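Local coordinates for sister chromatid cohesion protein (Chaetomium thermophilum, PDB 5T8V) that probably acts as a cohesin loader that helps place cohesin on chromatin, this chain being the helical-repeat C-terminal part of Scc2, at residues N14-E19 with I70-F75; K678-R683 with K714-R719; V1157-T1162 with E1193-R1198. All blocks are in the same frame, centred on the assembly; numbering follows the deposited sequence.

Contact 1: residues N14-E19 with I70-F75; sequences NVALHE and IELNCF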
loop_
_atom_site.group_PDB
_atom_site.type_symbol
_atom_site.label_atom_id
_atom_site.label_comp_id
_atom_site.label_asym_id
_atom_site.label_seq_id
_atom_site.Cartn_x
_atom_site.Cartn_y
_atom_site.Cartn_z
ATOM N N ASN A 14 -51.234 -12.149 -54.650
ATOM C CA ASN A 14 -51.487 -12.469 -56.053
ATOM C C ASN A 14 -50.522 -11.723 -56.973
ATOM O O ASN A 14 -50.056 -12.276 -57.977
ATOM C CB ASN A 14 -52.935 -12.146 -56.418
ATOM C CG ASN A 14 -53.329 -12.697 -57.777
ATOM O OD1 ASN A 14 -52.572 -12.602 -58.743
ATOM N ND2 ASN A 14 -54.517 -13.284 -57.857
ATOM N N VAL A 15 -50.205 -10.468 -56.644
ATOM C CA VAL A 15 -49.292 -9.684 -57.474
ATOM C C VAL A 15 -47.905 -10.316 -57.476
ATOM O O VAL A 15 -47.294 -10.507 -58.532
ATOM C CB VAL A 15 -49.246 -8.222 -56.993
ATOM C CG1 VAL A 15 -48.151 -7.439 -57.722
ATOM C CG2 VAL A 15 -50.589 -7.551 -57.215
ATOM N N ALA A 16 -47.384 -10.637 -56.290
ATOM C CA ALA A 16 -46.082 -11.293 -56.221
ATOM C C ALA A 16 -46.087 -12.595 -57.010
ATOM O O ALA A 16 -45.120 -12.909 -57.716
ATOM C CB ALA A 16 -45.699 -11.551 -54.765
ATOM N N LEU A 17 -47.176 -13.361 -56.915
ATOM C CA LEU A 17 -47.273 -14.614 -57.655
ATOM C C LEU A 17 -47.179 -14.373 -59.156
ATOM O O LEU A 17 -46.395 -15.026 -59.852
ATOM C CB LEU A 17 -48.580 -15.328 -57.310
ATOM C CG LEU A 17 -48.808 -16.674 -58.004
ATOM C CD1 LEU A 17 -47.864 -17.734 -57.453
ATOM C CD2 LEU A 17 -50.255 -17.112 -57.862
ATOM N N HIS A 18 -47.977 -13.437 -59.677
ATOM C CA HIS A 18 -47.981 -13.203 -61.119
ATOM C C HIS A 18 -46.653 -12.627 -61.594
ATOM O O HIS A 18 -46.194 -12.944 -62.698
ATOM C CB HIS A 18 -49.139 -12.280 -61.496
ATOM C CG HIS A 18 -50.469 -12.966 -61.527
ATOM N ND1 HIS A 18 -50.601 -14.336 -61.456
ATOM C CD2 HIS A 18 -51.728 -12.472 -61.623
ATOM C CE1 HIS A 18 -51.882 -14.658 -61.507
ATOM N NE2 HIS A 18 -52.586 -13.545 -61.608
ATOM N N GLU A 19 -46.020 -11.782 -60.780
ATOM C CA GLU A 19 -44.715 -11.240 -61.148
ATOM C C GLU A 19 -43.674 -12.348 -61.231
ATOM O O GLU A 19 -42.917 -12.435 -62.207
ATOM C CB GLU A 19 -44.290 -10.168 -60.144
ATOM C CG GLU A 19 -45.065 -8.863 -60.263
ATOM C CD GLU A 19 -44.648 -7.834 -59.229
ATOM O OE1 GLU A 19 -43.883 -8.190 -58.306
ATOM O OE2 GLU A 19 -45.083 -6.669 -59.338
ATOM N N ILE A 70 -42.655 -16.105 -50.621
ATOM C CA ILE A 70 -42.554 -16.794 -49.336
ATOM C C ILE A 70 -43.146 -15.936 -48.225
ATOM O O ILE A 70 -43.945 -16.412 -47.410
ATOM C CB ILE A 70 -41.088 -17.175 -49.046
ATOM C CG1 ILE A 70 -40.683 -18.377 -49.902
ATOM C CG2 ILE A 70 -40.882 -17.501 -47.562
ATOM C CD1 ILE A 70 -39.202 -18.715 -49.852
ATOM N N GLU A 71 -42.770 -14.655 -48.175
ATOM C CA GLU A 71 -43.229 -13.803 -47.081
ATOM C C GLU A 71 -44.735 -13.568 -47.128
ATOM O O GLU A 71 -45.347 -13.304 -46.087
ATOM C CB GLU A 71 -42.480 -12.473 -47.103
ATOM C CG GLU A 71 -41.051 -12.575 -46.601
ATOM C CD GLU A 71 -40.343 -11.236 -46.573
ATOM O OE1 GLU A 71 -40.910 -10.251 -47.093
ATOM O OE2 GLU A 71 -39.220 -11.168 -46.029
ATOM N N LEU A 72 -45.347 -13.656 -48.308
ATOM C CA LEU A 72 -46.787 -13.487 -48.448
ATOM C C LEU A 72 -47.534 -14.815 -48.463
ATOM O O LEU A 72 -48.725 -14.843 -48.789
ATOM C CB LEU A 72 -47.104 -12.692 -49.716
ATOM C CG LEU A 72 -46.473 -11.298 -49.806
ATOM C CD1 LEU A 72 -46.969 -10.577 -51.046
ATOM C CD2 LEU A 72 -46.760 -10.467 -48.559
ATOM N N ASN A 73 -46.862 -15.914 -48.121
ATOM C CA ASN A 73 -47.511 -17.212 -47.944
ATOM C C ASN A 73 -48.269 -17.651 -49.194
ATOM O O ASN A 73 -49.314 -18.301 -49.102
ATOM C CB ASN A 73 -48.450 -17.192 -46.735
ATOM C CG ASN A 73 -48.809 -18.584 -46.256
ATOM O OD1 ASN A 73 -48.017 -19.519 -46.381
ATOM N ND2 ASN A 73 -50.010 -18.732 -45.706
ATOM N N CYS A 74 -47.755 -17.297 -50.373
ATOM C CA CYS A 74 -48.299 -17.785 -51.633
ATOM C C CYS A 74 -47.282 -18.585 -52.433
ATOM O O CYS A 74 -47.576 -18.972 -53.570
ATOM C CB CYS A 74 -48.823 -16.617 -52.482
ATOM S SG CYS A 74 -47.585 -15.386 -52.936
ATOM N N PHE A 75 -46.097 -18.842 -51.875
ATOM C CA PHE A 75 -45.111 -19.682 -52.543
ATOM C C PHE A 75 -45.639 -21.086 -52.800
ATOM O O PHE A 75 -45.146 -21.768 -53.705
ATOM C CB PHE A 75 -43.838 -19.736 -51.694
ATOM C CG PHE A 75 -42.732 -20.551 -52.298
ATOM C CD1 PHE A 75 -42.198 -20.216 -53.533
ATOM C CD2 PHE A 75 -42.207 -21.638 -51.619
ATOM C CE1 PHE A 75 -41.174 -20.961 -54.085
ATOM C CE2 PHE A 75 -41.181 -22.386 -52.166
ATOM C CZ PHE A 75 -40.664 -22.047 -53.400
#

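Contact 2: residues K678-R683 with K714-R719; sequences KCISLR and KDIYLR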
loop_
_atom_site.group_PDB
_atom_site.type_symbol
_atom_site.label_atom_id
_atom_site.label_comp_id
_atom_site.label_asym_id
_atom_site.label_seq_id
_atom_site.Cartn_x
_atom_site.Cartn_y
_atom_site.Cartn_z
ATOM N N LYS A 678 -2.539 10.576 -2.089
ATOM C CA LYS A 678 -3.623 10.609 -3.066
ATOM C C LYS A 678 -4.946 10.984 -2.408
ATOM O O LYS A 678 -5.705 11.805 -2.941
ATOM C CB LYS A 678 -3.735 9.259 -3.774
ATOM C CG LYS A 678 -4.667 9.260 -4.983
ATOM C CD LYS A 678 -4.208 10.254 -6.038
ATOM C CE LYS A 678 -4.269 9.658 -7.432
ATOM N NZ LYS A 678 -3.783 10.614 -8.467
ATOM N N CYS A 679 -5.239 10.396 -1.246
ATOM C CA CYS A 679 -6.435 10.778 -0.504
ATOM C C CYS A 679 -6.461 12.281 -0.260
ATOM O O CYS A 679 -7.444 12.959 -0.586
ATOM C CB CYS A 679 -6.491 10.020 0.823
ATOM S SG CYS A 679 -6.682 8.230 0.657
ATOM N N ILE A 680 -5.380 12.819 0.310
ATOM C CA ILE A 680 -5.313 14.254 0.579
ATOM C C ILE A 680 -5.532 15.045 -0.704
ATOM O O ILE A 680 -6.134 16.125 -0.692
ATOM C CB ILE A 680 -3.964 14.604 1.235
ATOM C CG1 ILE A 680 -3.835 13.905 2.589
ATOM C CG2 ILE A 680 -3.823 16.114 1.410
ATOM C CD1 ILE A 680 -2.422 13.897 3.137
ATOM N N SER A 681 -5.047 14.521 -1.830
ATOM C CA SER A 681 -5.197 15.218 -3.100
ATOM C C SER A 681 -6.656 15.268 -3.537
ATOM O O SER A 681 -7.125 16.297 -4.036
ATOM C CB SER A 681 -4.343 14.538 -4.168
ATOM O OG SER A 681 -4.548 15.131 -5.437
ATOM N N LEU A 682 -7.391 14.169 -3.356
ATOM C CA LEU A 682 -8.767 14.117 -3.835
ATOM C C LEU A 682 -9.744 14.787 -2.878
ATOM O O LEU A 682 -10.757 15.337 -3.324
ATOM C CB LEU A 682 -9.176 12.665 -4.075
ATOM C CG LEU A 682 -8.494 12.018 -5.281
ATOM C CD1 LEU A 682 -8.666 10.513 -5.241
ATOM C CD2 LEU A 682 -9.050 12.586 -6.580
ATOM N N ARG A 683 -9.470 14.754 -1.574
ATOM C CA ARG A 683 -10.325 15.405 -0.582
ATOM C C ARG A 683 -9.443 16.099 0.446
ATOM O O ARG A 683 -9.075 15.512 1.472
ATOM C CB ARG A 683 -11.275 14.401 0.076
ATOM C CG ARG A 683 -12.324 13.831 -0.881
ATOM C CD ARG A 683 -13.313 14.905 -1.348
ATOM N NE ARG A 683 -13.965 14.572 -2.613
ATOM C CZ ARG A 683 -15.151 13.987 -2.727
ATOM N NH1 ARG A 683 -15.845 13.647 -1.649
ATOM N NH2 ARG A 683 -15.652 13.739 -3.930
ATOM N N LYS A 714 6.409 18.176 4.245
ATOM C CA LYS A 714 6.825 19.473 3.721
ATOM C C LYS A 714 5.777 20.030 2.768
ATOM O O LYS A 714 5.309 21.168 2.932
ATOM C CB LYS A 714 8.180 19.340 3.023
ATOM C CG LYS A 714 8.567 20.507 2.117
ATOM C CD LYS A 714 9.798 20.164 1.300
ATOM C CE LYS A 714 9.984 21.132 0.147
ATOM N NZ LYS A 714 11.123 20.738 -0.727
ATOM N N ASP A 715 5.390 19.239 1.762
ATOM C CA ASP A 715 4.348 19.684 0.842
ATOM C C ASP A 715 3.108 20.145 1.601
ATOM O O ASP A 715 2.537 21.202 1.298
ATOM C CB ASP A 715 3.995 18.560 -0.134
ATOM C CG ASP A 715 5.143 18.216 -1.068
ATOM O OD1 ASP A 715 5.919 19.131 -1.421
ATOM O OD2 ASP A 715 5.268 17.033 -1.450
ATOM N N ILE A 716 2.686 19.373 2.604
ATOM C CA ILE A 716 1.513 19.749 3.389
ATOM C C ILE A 716 1.772 21.044 4.147
ATOM O O ILE A 716 0.883 21.896 4.272
ATOM C CB ILE A 716 1.124 18.606 4.344
ATOM C CG1 ILE A 716 0.786 17.340 3.548
ATOM C CG2 ILE A 716 -0.058 19.018 5.206
ATOM C CD1 ILE A 716 0.717 16.078 4.386
ATOM N N TYR A 717 2.985 21.209 4.678
ATOM C CA TYR A 717 3.319 22.449 5.369
ATOM C C TYR A 717 3.120 23.649 4.456
ATOM O O TYR A 717 2.592 24.683 4.882
ATOM C CB TYR A 717 4.760 22.400 5.879
ATOM C CG TYR A 717 5.165 23.613 6.693
ATOM C CD1 TYR A 717 5.510 24.807 6.074
ATOM C CD2 TYR A 717 5.208 23.562 8.079
ATOM C CE1 TYR A 717 5.880 25.915 6.811
ATOM C CE2 TYR A 717 5.578 24.666 8.825
ATOM C CZ TYR A 717 5.913 25.840 8.186
ATOM O OH TYR A 717 6.282 26.943 8.923
ATOM N N LEU A 718 3.533 23.532 3.191
ATOM C CA LEU A 718 3.352 24.647 2.266
ATOM C C LEU A 718 1.883 24.834 1.901
ATOM O O LEU A 718 1.423 25.970 1.737
ATOM C CB LEU A 718 4.194 24.431 1.008
ATOM C CG LEU A 718 5.713 24.363 1.200
ATOM C CD1 LEU A 718 6.405 24.225 -0.148
ATOM C CD2 LEU A 718 6.240 25.583 1.951
ATOM N N ARG A 719 1.130 23.740 1.772
ATOM C CA ARG A 719 -0.274 23.850 1.383
ATOM C C ARG A 719 -1.111 24.489 2.486
ATOM O O ARG A 719 -1.799 25.490 2.262
ATOM C CB ARG A 719 -0.841 22.471 1.041
ATOM C CG ARG A 719 -0.327 21.869 -0.249
ATOM C CD ARG A 719 -1.264 20.779 -0.748
ATOM N NE ARG A 719 -0.559 19.526 -1.024
ATOM C CZ ARG A 719 -0.587 18.442 -0.253
ATOM N NH1 ARG A 719 -1.296 18.415 0.871
ATOM N NH2 ARG A 719 0.097 17.366 -0.616
#

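Contact 3: residues V1157-T1162 with E1193-R1198; sequences VHPKET and ETVIER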
loop_
_atom_site.group_PDB
_atom_site.type_symbol
_atom_site.label_atom_id
_atom_site.label_comp_id
_atom_site.label_asym_id
_atom_site.label_seq_id
_atom_site.Cartn_x
_atom_site.Cartn_y
_atom_site.Cartn_z
ATOM N N VAL A 1157 41.078 5.567 32.387
ATOM C CA VAL A 1157 41.123 4.255 33.018
ATOM C C VAL A 1157 41.365 3.207 31.942
ATOM O O VAL A 1157 40.987 3.384 30.779
ATOM C CB VAL A 1157 39.823 3.964 33.799
ATOM C CG1 VAL A 1157 38.628 3.867 32.851
ATOM C CG2 VAL A 1157 39.966 2.707 34.636
ATOM N N HIS A 1158 42.011 2.112 32.334
ATOM C CA HIS A 1158 42.285 1.041 31.393
ATOM C C HIS A 1158 40.996 0.301 31.036
ATOM O O HIS A 1158 40.077 0.202 31.855
ATOM C CB HIS A 1158 43.302 0.064 31.975
ATOM C CG HIS A 1158 44.710 0.567 31.938
ATOM N ND1 HIS A 1158 45.310 1.014 30.781
ATOM C CD2 HIS A 1158 45.640 0.688 32.915
ATOM C CE1 HIS A 1158 46.548 1.393 31.046
ATOM N NE2 HIS A 1158 46.773 1.205 32.334
ATOM N N PRO A 1159 40.904 -0.238 29.817
ATOM C CA PRO A 1159 39.659 -0.905 29.404
ATOM C C PRO A 1159 39.312 -2.133 30.228
ATOM O O PRO A 1159 38.146 -2.549 30.226
ATOM C CB PRO A 1159 39.927 -1.273 27.938
ATOM C CG PRO A 1159 41.414 -1.309 27.816
ATOM C CD PRO A 1159 41.926 -0.267 28.757
ATOM N N LYS A 1160 40.277 -2.734 30.928
ATOM C CA LYS A 1160 39.967 -3.887 31.766
ATOM C C LYS A 1160 39.065 -3.497 32.931
ATOM O O LYS A 1160 38.136 -4.233 33.280
ATOM C CB LYS A 1160 41.257 -4.524 32.281
ATOM C CG LYS A 1160 42.091 -5.181 31.197
ATOM C CD LYS A 1160 43.343 -5.832 31.762
ATOM C CE LYS A 1160 44.143 -6.528 30.669
ATOM N NZ LYS A 1160 45.368 -7.191 31.201
ATOM N N GLU A 1161 39.320 -2.337 33.539
ATOM C CA GLU A 1161 38.555 -1.875 34.690
ATOM C C GLU A 1161 37.160 -1.388 34.324
ATOM O O GLU A 1161 36.427 -0.956 35.221
ATOM C CB GLU A 1161 39.312 -0.744 35.391
ATOM C CG GLU A 1161 40.683 -1.133 35.927
ATOM C CD GLU A 1161 41.499 0.071 36.366
ATOM O OE1 GLU A 1161 42.001 0.804 35.489
ATOM O OE2 GLU A 1161 41.631 0.288 37.589
ATOM N N THR A 1162 36.768 -1.452 33.052
ATOM C CA THR A 1162 35.562 -0.768 32.600
ATOM C C THR A 1162 34.674 -1.665 31.744
ATOM O O THR A 1162 33.446 -1.567 31.807
ATOM C CB THR A 1162 35.958 0.492 31.820
ATOM O OG1 THR A 1162 36.652 1.394 32.689
ATOM C CG2 THR A 1162 34.748 1.191 31.254
ATOM N N GLU A 1193 39.428 -5.240 21.229
ATOM C CA GLU A 1193 38.867 -6.586 21.167
ATOM C C GLU A 1193 39.768 -7.586 21.882
ATOM O O GLU A 1193 39.284 -8.490 22.579
ATOM C CB GLU A 1193 38.666 -6.989 19.705
ATOM C CG GLU A 1193 38.148 -8.406 19.492
ATOM C CD GLU A 1193 38.286 -8.860 18.050
ATOM O OE1 GLU A 1193 37.250 -9.013 17.371
ATOM O OE2 GLU A 1193 39.434 -9.054 17.594
ATOM N N THR A 1194 41.085 -7.426 21.722
ATOM C CA THR A 1194 42.054 -8.351 22.301
ATOM C C THR A 1194 41.786 -8.610 23.778
ATOM O O THR A 1194 42.030 -9.719 24.268
ATOM C CB THR A 1194 43.468 -7.788 22.119
ATOM O OG1 THR A 1194 43.693 -7.495 20.734
ATOM C CG2 THR A 1194 44.522 -8.781 22.597
ATOM N N VAL A 1195 41.290 -7.609 24.502
ATOM C CA VAL A 1195 41.119 -7.742 25.944
ATOM C C VAL A 1195 39.730 -8.258 26.310
ATOM O O VAL A 1195 39.587 -8.999 27.287
ATOM C CB VAL A 1195 41.406 -6.399 26.637
ATOM C CG1 VAL A 1195 40.367 -5.351 26.252
ATOM C CG2 VAL A 1195 41.460 -6.579 28.144
ATOM N N ILE A 1196 38.698 -7.875 25.556
ATOM C CA ILE A 1196 37.351 -8.327 25.880
ATOM C C ILE A 1196 37.171 -9.789 25.505
ATOM O O ILE A 1196 36.341 -10.489 26.095
ATOM C CB ILE A 1196 36.307 -7.429 25.190
ATOM C CG1 ILE A 1196 36.473 -5.972 25.644
ATOM C CG2 ILE A 1196 34.887 -7.924 25.475
ATOM C CD1 ILE A 1196 36.365 -5.766 27.156
ATOM N N GLU A 1197 37.939 -10.282 24.531
ATOM C CA GLU A 1197 37.879 -11.706 24.222
ATOM C C GLU A 1197 38.301 -12.570 25.404
ATOM O O GLU A 1197 37.962 -13.757 25.442
ATOM C CB GLU A 1197 38.754 -12.021 23.010
ATOM C CG GLU A 1197 38.230 -11.445 21.708
ATOM C CD GLU A 1197 39.151 -11.725 20.538
ATOM O OE1 GLU A 1197 40.249 -12.280 20.762
ATOM O OE2 GLU A 1197 38.778 -11.397 19.393
ATOM N N ARG A 1198 39.023 -12.001 26.371
ATOM C CA ARG A 1198 39.507 -12.746 27.526
ATOM C C ARG A 1198 38.613 -12.605 28.753
ATOM O O ARG A 1198 38.756 -13.394 29.692
ATOM C CB ARG A 1198 40.929 -12.294 27.886
ATOM C CG ARG A 1198 41.976 -12.679 26.852
ATOM C CD ARG A 1198 43.350 -12.135 27.210
ATOM N NE ARG A 1198 43.393 -10.677 27.174
ATOM C CZ ARG A 1198 44.493 -9.954 27.365
ATOM N NH1 ARG A 1198 45.653 -10.550 27.605
ATOM N NH2 ARG A 1198 44.435 -8.630 27.312
#

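Contact 1: residues N14-E19 with I70-F75
Ala16 and Leu17, neighbours on helix 9-36, each meet a different side chain from the turn that ends helix 56-71. The methyl CB of Ala16 points at this turn and rests against one branch of Leu72, with Leu72 CD1 4.0 Å from Ala16 CB. Leu72 also touches Arg12 and Ala13 of the same helix. Leu17 approaches Cys74 in two ways. A chi1 of -179° turns the Leu17 side chain so that its CD1 comes within 4.1 Å of the backbone O of Cys74, while Leu17 CB sits 4.5 Å from Cys74 SG. That sulfur is directed toward helix 9-36 by a chi1 of 61°, which places SG between the backbone N and the carbonyl carbon.

Helix 56-71 ends in a Schellman motif, with Asn73, of positive phi, as the C-prime residue; Asn73 N bonds to Ile70 O at 3.0 Å, and Cys74 N reaches back to Thr69 O. The chain reversal thereby offers both side chains to one helix. Across the two segments a methyl lies on a methyl (Ala16, Leu72), a methylene beside a sulfur, and a methyl beside a carbonyl oxygen, which implies a contact held by shape and exclusion of water rather than by directional bonds.

Contact 2: residues K678-R683 with K714-R719
Ile680 reaches from helix 666-682 toward both Ile716 and Arg719 of helix 703-719, and the division of labour begins at its CB. From that carbon the short branch, CG2, stands anti to the backbone N and meets the guanidinium of Arg719, with Ile680 CG2 lying 3.5 Å from Arg719 NH1. The longer branch leaves beside the backbone N (chi1 -63°) and is extended through CG1 (chi2 165°), a stem that carries the terminal CD1 of Ile680 to the CD1 of Ile716 at 4.0 Å. The two isoleucine side chains cross there at about a right angle, methyl against methyl.

Arg719 comes from helix 703-719 with its chain bent at chi3, which brings NH1 obliquely up to CG2. Its charge is answered outside the two segments: NH1 forms a salt bridge with Glu687 OE1, so the same nitrogen touches a methyl and binds a carboxylate.

Glu687 belongs to helix 685-696, which follows helix 666-682 in the chain and packs against Ile680 and, through Glu687 and Thr691, against Ile716. Helices 666-682 and 703-719 run in roughly the same direction, as alternate helices do in a HEAT-repeat solenoid, and the intervening helix 685-696 lines both of them.

Contact 3: residues V1157-T1162 with E1193-R1198
Val1195 meets Pro1159 and Lys1160 through separate methyls, and the closely packed half of the contact is built on that split around a buried valine. Its CG2, anti to the backbone N, lies against the aliphatic part of Lys1160. Lys1160 CE lies 3.7 Å from Val1195 CG2, with Lys1160 CG also against that methyl, so the lysine chain passes across it. Lys1160 can do this because its CG stands beside the backbone N (chi1 -68°) and the chain is then fully extended, taking the hydrocarbon across the valine before the charge is reached. The other methyl, CG1, occupies the position between the backbone N and the carbonyl carbon and faces the proline ring, with Pro1159 CB 4.4 Å from Val1195 CG1. Leu1188 of helix 1175-1191 touches Pro1159, and also Ile1196 beside Val1195.

The outer half is looser and polar. Lys1160 CE lies 4.0 Å from Arg1198 NH2 in an oblique approach, and Lys1160 NZ is 4.3 Å from the same NH2. Two like charges at this spacing would be expected to disfavour each other, although both residues are exposed and water can be expected to screen them. Arg1198 bends at chi3, and the edge of its guanidinium turns back to Val1195 CA.

A weak hydrogen bond from His1158 N to Glu1161 OE1, 3.4 Å long, spans the turn that presents Pro1159 and Lys1160. Thr1162 then takes the N-cap position of helix 1163-1169. The contact thus joins the loop between helices 1139-1154 and 1163-1169 to the short helix 1193-1196, within the sister chromatid cohesion C-terminus region of this HEAT-repeat protein.

The three contacts follow one another along the chain and nowhere touch; contacts 1 and 3 lie on opposite sides of its centre, about 119 Å apart between centres. They hold different elements: a helix with the end of another helix in contact 1, two helices in contact 2, a loop with a short helix in contact 3. Contact 2 is the buried one and lies nearest the middle of the chain, whereas the other two are only partly buried. Chemistry follows place: aliphatic carbons against a leucine, a sulfur and a carbonyl oxygen in contact 1, isoleucines beside an arginine whose charge is paired in contact 2, and in contact 3 an apolar patch bordered by two exposed like charges.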